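Local coordinates for protein proteolytically activated form of PPO4 Tyrosinase (Agaricus bisporus var. bisporus H97, PDB 4OUA) that uses a pair of copper ions to hydroxylate monophenols and to oxidise the resulting o-diphenols to o-quinones, the first step toward melanin, at residues K106-A109 with K110-V114; F27-L30 with Y31-L35. All blocks are in the same frame, centred on the assembly; numbering follows the deposited sequence.

Contact 1: residues K106-A109 with K110-V114; sequences KGIA and KKFTV. With TEW (6-tungstotellurate(VI)), chain G.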
ATOM      1  N   LYS A 106       6.357   2.922 -18.170  1.00 44.87           N
ATOM      2  CA  LYS A 106       6.371   2.625 -19.598  1.00 46.57           C
ATOM      3  C   LYS A 106       7.028   3.759 -20.376  1.00 46.04           C
ATOM      4  O   LYS A 106       7.862   3.523 -21.250  1.00 42.06           O
ATOM      5  CB  LYS A 106       4.953   2.382 -20.116  1.00 37.05           C
ATOM      6  CG  LYS A 106       4.356   1.053 -19.698  1.00 40.33           C
ATOM      7  CD  LYS A 106       2.946   0.894 -20.239  1.00 40.29           C
ATOM      8  CE  LYS A 106       2.376  -0.475 -19.907  1.00 35.44           C
ATOM      9  NZ  LYS A 106       0.974  -0.618 -20.385  1.00 34.51           N
ATOM     10  N   GLY A 107       6.640   4.989 -20.054  1.00 42.39           N
ATOM     11  CA  GLY A 107       7.227   6.159 -20.675  1.00 41.00           C
ATOM     12  C   GLY A 107       8.695   6.273 -20.326  1.00 46.37           C
ATOM     13  O   GLY A 107       9.497   6.776 -21.112  1.00 50.32           O
ATOM     14  N   ILE A 108       9.047   5.797 -19.137  1.00 43.70           N
ATOM     15  CA  ILE A 108      10.437   5.783 -18.701  1.00 43.72           C
ATOM     16  C   ILE A 108      11.256   4.814 -19.544  1.00 44.35           C
ATOM     17  O   ILE A 108      12.378   5.121 -19.946  1.00 41.44           O
ATOM     18  CB  ILE A 108      10.560   5.389 -17.218  1.00 37.09           C
ATOM     19  CG1 ILE A 108       9.864   6.424 -16.331  1.00 37.81           C
ATOM     20  CG2 ILE A 108      12.022   5.241 -16.829  1.00 37.46           C
ATOM     21  CD1 ILE A 108      10.406   7.826 -16.486  1.00 36.60           C
ATOM     22  N   ALA A 109      10.677   3.648 -19.817  1.00 41.72           N
ATOM     23  CA  ALA A 109      11.366   2.590 -20.550  1.00 38.69           C
ATOM     24  C   ALA A 109      11.621   2.964 -22.008  1.00 44.45           C
ATOM     25  O   ALA A 109      12.369   2.281 -22.707  1.00 46.89           O
ATOM     26  CB  ALA A 109      10.568   1.300 -20.475  1.00 44.40           C
ATOM     27  N   LYS A 110      10.995   4.046 -22.461  1.00 51.14           N
ATOM     28  CA  LYS A 110      11.169   4.517 -23.831  1.00 45.11           C
ATOM     29  C   LYS A 110      12.308   5.525 -23.929  1.00 44.88           C
ATOM     30  O   LYS A 110      12.790   5.824 -25.020  1.00 51.89           O
ATOM     31  CB  LYS A 110       9.874   5.140 -24.358  1.00 43.27           C
ATOM     32  CG  LYS A 110       8.679   4.205 -24.307  1.00 56.80           C
ATOM     33  CD  LYS A 110       9.012   2.857 -24.929  1.00 64.26           C
ATOM     34  CE  LYS A 110       7.895   1.849 -24.701  1.00 61.48           C
ATOM     35  NZ  LYS A 110       8.268   0.495 -25.196  1.00 51.43           N
ATOM     36  N   LYS A 111      12.735   6.046 -22.784  1.00 48.76           N
ATOM     37  CA  LYS A 111      13.820   7.021 -22.744  1.00 42.70           C
ATOM     38  C   LYS A 111      15.183   6.340 -22.795  1.00 43.78           C
ATOM     39  O   LYS A 111      16.198   6.983 -23.059  1.00 43.22           O
ATOM     40  CB  LYS A 111      13.719   7.888 -21.487  1.00 42.58           C
ATOM     41  CG  LYS A 111      12.452   8.720 -21.400  1.00 47.55           C
ATOM     42  CD  LYS A 111      12.480   9.633 -20.184  1.00 52.02           C
ATOM     43  CE  LYS A 111      11.177  10.400 -20.042  1.00 59.35           C
ATOM     44  NZ  LYS A 111      10.014   9.483 -19.885  1.00 60.06           N
ATOM     45  N   PHE A 112      15.204   5.038 -22.533  1.00 42.55           N
ATOM     46  CA  PHE A 112      16.445   4.279 -22.594  1.00 41.00           C
ATOM     47  C   PHE A 112      16.915   4.160 -24.038  1.00 45.17           C
ATOM     48  O   PHE A 112      16.118   3.915 -24.943  1.00 48.14           O
ATOM     49  CB  PHE A 112      16.266   2.894 -21.971  1.00 42.90           C
ATOM     50  CG  PHE A 112      16.159   2.914 -20.473  1.00 42.37           C
ATOM     51  CD1 PHE A 112      14.926   3.036 -19.853  1.00 45.66           C
ATOM     52  CD2 PHE A 112      17.292   2.814 -19.683  1.00 39.83           C
ATOM     53  CE1 PHE A 112      14.825   3.058 -18.473  1.00 35.79           C
ATOM     54  CE2 PHE A 112      17.198   2.834 -18.304  1.00 40.81           C
ATOM     55  CZ  PHE A 112      15.961   2.955 -17.698  1.00 35.97           C
ATOM     56  N   THR A 113      18.215   4.341 -24.246  1.00 49.59           N
ATOM     57  CA  THR A 113      18.789   4.315 -25.586  1.00 54.79           C
ATOM     58  C   THR A 113      19.220   2.907 -25.977  1.00 61.04           C
ATOM     59  O   THR A 113      19.331   2.583 -27.160  1.00 73.81           O
ATOM     60  CB  THR A 113      19.998   5.260 -25.695  1.00 51.95           C
ATOM     61  OG1 THR A 113      19.637   6.556 -25.204  1.00 44.58           O
ATOM     62  CG2 THR A 113      20.456   5.373 -27.141  1.00 66.65           C
ATOM     63  N   VAL A 114      19.460   2.071 -24.973  1.00 59.00           N
ATOM     64  CA  VAL A 114      19.885   0.698 -25.208  1.00 57.63           C
ATOM     65  C   VAL A 114      19.002  -0.286 -24.449  1.00 54.79           C
ATOM     66  O   VAL A 114      18.474   0.034 -23.383  1.00 52.71           O
ATOM     67  CB  VAL A 114      21.351   0.490 -24.794  1.00 57.55           C
ATOM     68  CG1 VAL A 114      22.280   1.232 -25.742  1.00 57.20           C
ATOM     69  CG2 VAL A 114      21.566   0.951 -23.361  1.00 59.30           C
TER
HETATM   70  O1  TEW G 405      20.809  -4.957 -25.898  0.50 64.35           O
HETATM   71  O2  TEW G 405      21.401  -4.863 -28.413  0.50 59.07           O
HETATM   72  O3  TEW G 405      21.875  -7.154 -26.679  0.50 59.20           O
HETATM   73  O4  TEW G 405      22.929  -3.538 -26.909  0.50 67.11           O
HETATM   74  O5  TEW G 405      24.025  -5.986 -27.883  0.50 51.10           O
HETATM   75  O6  TEW G 405      23.583  -5.537 -25.212  0.50 68.90           O
HETATM   76  O7  TEW G 405      19.308  -6.509 -27.325  0.50 59.32           O
HETATM   77  O8  TEW G 405      21.238  -7.037 -23.949  0.50 56.91           O
HETATM   78  O9  TEW G 405      19.942  -8.810 -25.625  0.50 67.38           O
HETATM   79  O10 TEW G 405      18.688  -6.451 -24.836  0.50 56.70           O
HETATM   80  O11 TEW G 405      18.775  -4.283 -29.073  0.50 59.70           O
HETATM   81  O12 TEW G 405      18.049  -4.332 -26.600  0.50 59.79           O
HETATM   82  O13 TEW G 405      20.142  -2.753 -27.443  0.50 56.15           O
HETATM   83  O14 TEW G 405      20.813  -2.499 -29.849  0.50 70.27           O
HETATM   84  O15 TEW G 405      23.467  -3.127 -29.589  0.50 70.11           O
HETATM   85  O16 TEW G 405      22.456  -1.102 -28.031  0.50 66.25           O
HETATM   86  O17 TEW G 405      16.662  -5.958 -27.958  0.50 59.33           O
HETATM   87  O18 TEW G 405      15.999  -5.849 -25.213  0.50 58.19           O
HETATM   88  O19 TEW G 405      17.049  -8.106 -26.384  0.50 67.97           O
HETATM   89  O20 TEW G 405      17.392  -2.282 -28.291  0.50 55.30           O
HETATM   90  O21 TEW G 405      15.303  -3.602 -27.426  0.50 61.44           O
HETATM   91  O22 TEW G 405      16.065  -4.157 -30.001  0.50 58.08           O
HETATM   92  O23 TEW G 405      18.349  -2.002 -30.844  0.50 71.59           O
HETATM   93  O31 TEW G 405      19.301  -0.354 -28.848  0.50 66.68           O
HETATM   94 TE1  TEW G 405      19.744  -4.634 -27.460  0.50 69.06          TE
HETATM   95  W1  TEW G 405      22.825  -5.465 -26.751  0.50 64.44           W
HETATM   96  W2  TEW G 405      20.374  -7.151 -25.457  0.50 59.05           W
HETATM   97  W3  TEW G 405      22.172  -2.737 -28.526  0.50 67.37           W
HETATM   98  W4  TEW G 405      17.318  -6.408 -26.165  0.50 54.97           W
HETATM   99  W5  TEW G 405      16.657  -4.075 -28.392  0.50 45.21           W
HETATM  100  W6  TEW G 405      19.047  -2.011 -29.247  0.50 65.27           W
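Ile108 and Phe112 meet in a local contact at the C-terminal end of helix 86-109, where the chain leaves the helix for the loop that leads to helix 116-125. The branch CG2 of Ile108 lies 3.9 Å from CE1 of Phe112, the two side chains running obliquely across one another. Phe112 has its CG beside the backbone N (chi1 -73°), which swings the ring back under the last turn: Ala109 CA sits at the ring edge, 3.7 Å from CD1, while the small methyl of Ala109 turns the other way and packs on Trp119. Lys111 N donates to Ile108 O at 3.0 Å from well above the carbonyl plane (59° out of it), an i to i+3 bond, whereas the bond from Lys110 N to Gly107 O, at 3.4 Å, is weak. Gly107 O receives a second weak bond from Lys111 NZ at 3.0 Å; the lysine chain runs extended and bends at its last torsion (chi4 60°) to bring the ammonium back to the helix. The Lys110 chain instead folds over the last turn beside Lys106 O, and long flexible lysines suit this solvent-facing side. Phe112 also stacks on Trp119 and meets Tyr154, so a serine in its place would probably leave Ile108 and Trp119 without their aromatic partner and open a gap beneath the helix end. Beyond it, Val114 CG1 comes within 3.3 Å of O16 of the tungstotellurate, which is also hydrogen-bonded to His115, Lys117 and Glu118. The arrangement is that of a helix C-terminus where i to i+3 bonding carries the chain into the loop, with an aromatic residue folded back against the last turn.

Contact 2: residues F27-L30 with Y31-L35; sequences FFTL and YIRAL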
ATOM      1  N   PHE A  27      14.046  -3.276 -12.427  1.00 32.35           N
ATOM      2  CA  PHE A  27      12.896  -2.955 -11.586  1.00 32.77           C
ATOM      3  C   PHE A  27      13.149  -1.746 -10.689  1.00 34.01           C
ATOM      4  O   PHE A  27      12.292  -0.872 -10.555  1.00 35.40           O
ATOM      5  CB  PHE A  27      12.508  -4.160 -10.724  1.00 36.76           C
ATOM      6  CG  PHE A  27      11.730  -5.211 -11.461  1.00 39.62           C
ATOM      7  CD1 PHE A  27      10.946  -4.876 -12.553  1.00 41.85           C
ATOM      8  CD2 PHE A  27      11.778  -6.536 -11.059  1.00 36.24           C
ATOM      9  CE1 PHE A  27      10.224  -5.843 -13.231  1.00 37.76           C
ATOM     10  CE2 PHE A  27      11.062  -7.507 -11.732  1.00 37.69           C
ATOM     11  CZ  PHE A  27      10.283  -7.159 -12.821  1.00 37.73           C
ATOM     12  N   PHE A  28      14.325  -1.704 -10.072  1.00 33.15           N
ATOM     13  CA  PHE A  28      14.655  -0.630  -9.143  1.00 30.50           C
ATOM     14  C   PHE A  28      14.806   0.701  -9.869  1.00 32.20           C
ATOM     15  O   PHE A  28      14.312   1.727  -9.403  1.00 34.01           O
ATOM     16  CB  PHE A  28      15.932  -0.960  -8.371  1.00 32.80           C
ATOM     17  CG  PHE A  28      16.249   0.019  -7.277  1.00 31.21           C
ATOM     18  CD1 PHE A  28      15.446   0.103  -6.152  1.00 30.07           C
ATOM     19  CD2 PHE A  28      17.353   0.849  -7.369  1.00 29.90           C
ATOM     20  CE1 PHE A  28      15.734   1.003  -5.142  1.00 36.61           C
ATOM     21  CE2 PHE A  28      17.648   1.750  -6.363  1.00 34.97           C
ATOM     22  CZ  PHE A  28      16.837   1.827  -5.247  1.00 33.20           C
ATOM     23  N   THR A  29      15.488   0.678 -11.011  1.00 32.76           N
ATOM     24  CA  THR A  29      15.663   1.874 -11.828  1.00 29.76           C
ATOM     25  C   THR A  29      14.323   2.421 -12.308  1.00 31.96           C
ATOM     26  O   THR A  29      14.079   3.627 -12.252  1.00 33.66           O
ATOM     27  CB  THR A  29      16.548   1.598 -13.057  1.00 31.68           C
ATOM     28  OG1 THR A  29      17.898   1.365 -12.636  1.00 29.81           O
ATOM     29  CG2 THR A  29      16.517   2.783 -14.008  1.00 31.79           C
ATOM     30  N   LEU A  30      13.460   1.529 -12.782  1.00 32.53           N
ATOM     31  CA  LEU A  30      12.154   1.929 -13.292  1.00 36.67           C
ATOM     32  C   LEU A  30      11.279   2.490 -12.181  1.00 32.47           C
ATOM     33  O   LEU A  30      10.488   3.406 -12.405  1.00 34.39           O
ATOM     34  CB  LEU A  30      11.452   0.748 -13.968  1.00 36.44           C
ATOM     35  CG  LEU A  30      11.980   0.339 -15.345  1.00 38.41           C
ATOM     36  CD1 LEU A  30      11.174  -0.824 -15.908  1.00 36.11           C
ATOM     37  CD2 LEU A  30      11.955   1.525 -16.299  1.00 36.48           C
ATOM     38  N   TYR A  31      11.431   1.940 -10.982  1.00 32.72           N
ATOM     39  CA  TYR A  31      10.637   2.367  -9.838  1.00 31.34           C
ATOM     40  C   TYR A  31      11.061   3.757  -9.365  1.00 27.87           C
ATOM     41  O   TYR A  31      10.219   4.602  -9.064  1.00 26.49           O
ATOM     42  CB  TYR A  31      10.754   1.353  -8.697  1.00 26.69           C
ATOM     43  CG  TYR A  31       9.749   1.564  -7.588  1.00 28.14           C
ATOM     44  CD1 TYR A  31       8.440   1.120  -7.720  1.00 28.46           C
ATOM     45  CD2 TYR A  31      10.108   2.207  -6.410  1.00 28.43           C
ATOM     46  CE1 TYR A  31       7.515   1.310  -6.710  1.00 27.73           C
ATOM     47  CE2 TYR A  31       9.190   2.403  -5.394  1.00 28.46           C
ATOM     48  CZ  TYR A  31       7.894   1.950  -5.551  1.00 31.61           C
ATOM     49  OH  TYR A  31       6.974   2.142  -4.546  1.00 28.97           O
ATOM     50  N   ILE A  32      12.369   3.987  -9.306  1.00 28.93           N
ATOM     51  CA  ILE A  32      12.905   5.278  -8.887  1.00 29.70           C
ATOM     52  C   ILE A  32      12.570   6.375  -9.894  1.00 33.34           C
ATOM     53  O   ILE A  32      12.301   7.517  -9.518  1.00 31.65           O
ATOM     54  CB  ILE A  32      14.432   5.221  -8.701  1.00 32.09           C
ATOM     55  CG1 ILE A  32      14.808   4.161  -7.663  1.00 31.68           C
ATOM     56  CG2 ILE A  32      14.971   6.585  -8.297  1.00 29.81           C
ATOM     57  CD1 ILE A  32      14.248   4.425  -6.284  1.00 30.12           C
ATOM     58  N   ARG A  33      12.589   6.023 -11.174  1.00 32.77           N
ATOM     59  CA  ARG A  33      12.254   6.973 -12.228  1.00 33.16           C
ATOM     60  C   ARG A  33      10.760   7.281 -12.245  1.00 36.46           C
ATOM     61  O   ARG A  33      10.359   8.444 -12.284  1.00 34.08           O
ATOM     62  CB  ARG A  33      12.692   6.440 -13.594  1.00 30.80           C
ATOM     63  CG  ARG A  33      14.198   6.367 -13.787  1.00 30.68           C
ATOM     64  CD  ARG A  33      14.843   7.737 -13.642  1.00 30.98           C
ATOM     65  NE  ARG A  33      16.185   7.773 -14.218  1.00 37.26           N
ATOM     66  CZ  ARG A  33      16.997   8.826 -14.161  1.00 35.26           C
ATOM     67  NH1 ARG A  33      16.609   9.935 -13.546  1.00 27.66           N
ATOM     68  NH2 ARG A  33      18.200   8.768 -14.716  1.00 32.62           N
ATOM     69  N   ALA A  34       9.942   6.232 -12.216  1.00 34.21           N
ATOM     70  CA  ALA A  34       8.494   6.385 -12.316  1.00 30.81           C
ATOM     71  C   ALA A  34       7.916   7.057 -11.079  1.00 34.22           C
ATOM     72  O   ALA A  34       6.978   7.849 -11.174  1.00 41.68           O
ATOM     73  CB  ALA A  34       7.834   5.035 -12.542  1.00 33.62           C
ATOM     74  N   LEU A  35       8.479   6.739  -9.918  1.00 32.02           N
ATOM     75  CA  LEU A  35       8.016   7.324  -8.665  1.00 33.58           C
ATOM     76  C   LEU A  35       8.333   8.817  -8.612  1.00 35.80           C
ATOM     77  O   LEU A  35       7.520   9.620  -8.151  1.00 35.10           O
ATOM     78  CB  LEU A  35       8.645   6.601  -7.473  1.00 27.50           C
ATOM     79  CG  LEU A  35       8.200   7.066  -6.088  1.00 28.13           C
ATOM     80  CD1 LEU A  35       6.688   6.998  -5.961  1.00 27.04           C
ATOM     81  CD2 LEU A  35       8.867   6.227  -5.016  1.00 32.57           C
TER
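Ile32 lies over one face of the Phe28 ring, one turn further along helix 25-39. Its CG1 stands 3.9 Å from the ring centroid and only 12° off the normal, a CH-pi contact, while CD1 reaches onward to CZ at 3.8 Å. Phe28 holds its CG anti to the backbone N (chi1 -173°), which leans the ring along the helix toward the next turn instead of back to the preceding one. The beta-branched isoleucine answers with CG1 beside its own backbone N, placing the ethyl arm above the ring. On another side of the helix, CB and CG of Arg33 lie against the Thr29 carbonyl, and the guanidinium end leads away.

Four successive i to i+4 bonds hold these groups in step: Tyr31 N to Phe27 O, Ile32 N to Phe28 O, Arg33 N to Thr29 O and Ala34 N to Leu30 O, the last at 2.9 Å. Thr29 OG1 hydrogen-bonds to Glu25 O, one turn back, and to Thr152 N, tying the helix to strand 148-152; a small hydroxyl residue can do both in a buried place. Ile151 of that strand touches Phe28, Ile32 and Arg33. Tyr31 is anchored at its far end, where OH bonds Gln128 NE2, and its side chain touches Leu101.

The chemistry is thus divided: the i to i+4 bonds pair the backbone N-H groups of 31-34 with the carbonyls of 27-30, apolar surfaces and one CH-pi contact fill the sides, and two hydroxyls of buried residues add directional ties outward, Thr29 to Thr152 and Tyr31 to Gln128.

Contact 2 comes first along the chain, yet its helix packs directly against contact 1, the centres being 11 Å apart. Ile108 CG2 packs on two residues of helix 25-39, at 3.5 Å from Arg33 CB and 3.8 Å from Leu30 CD2. The Phe112 ring shares Leu30, CE1 to CD2 3.9 Å, and adds Thr29, CZ to CG2 3.7 Å. The two contacts thus share one apolar seam between helix 25-39 and the end of helix 86-109 with the loop that follows, which Trp119 also borders. Contact 1 reaches the tungstotellurate through Thr113 and Val114, whereas Leu30 of contact 2 stays about 12 Å from it, and Tyr31 lies about 11 Å from the copper ligand His282, side chain to side chain.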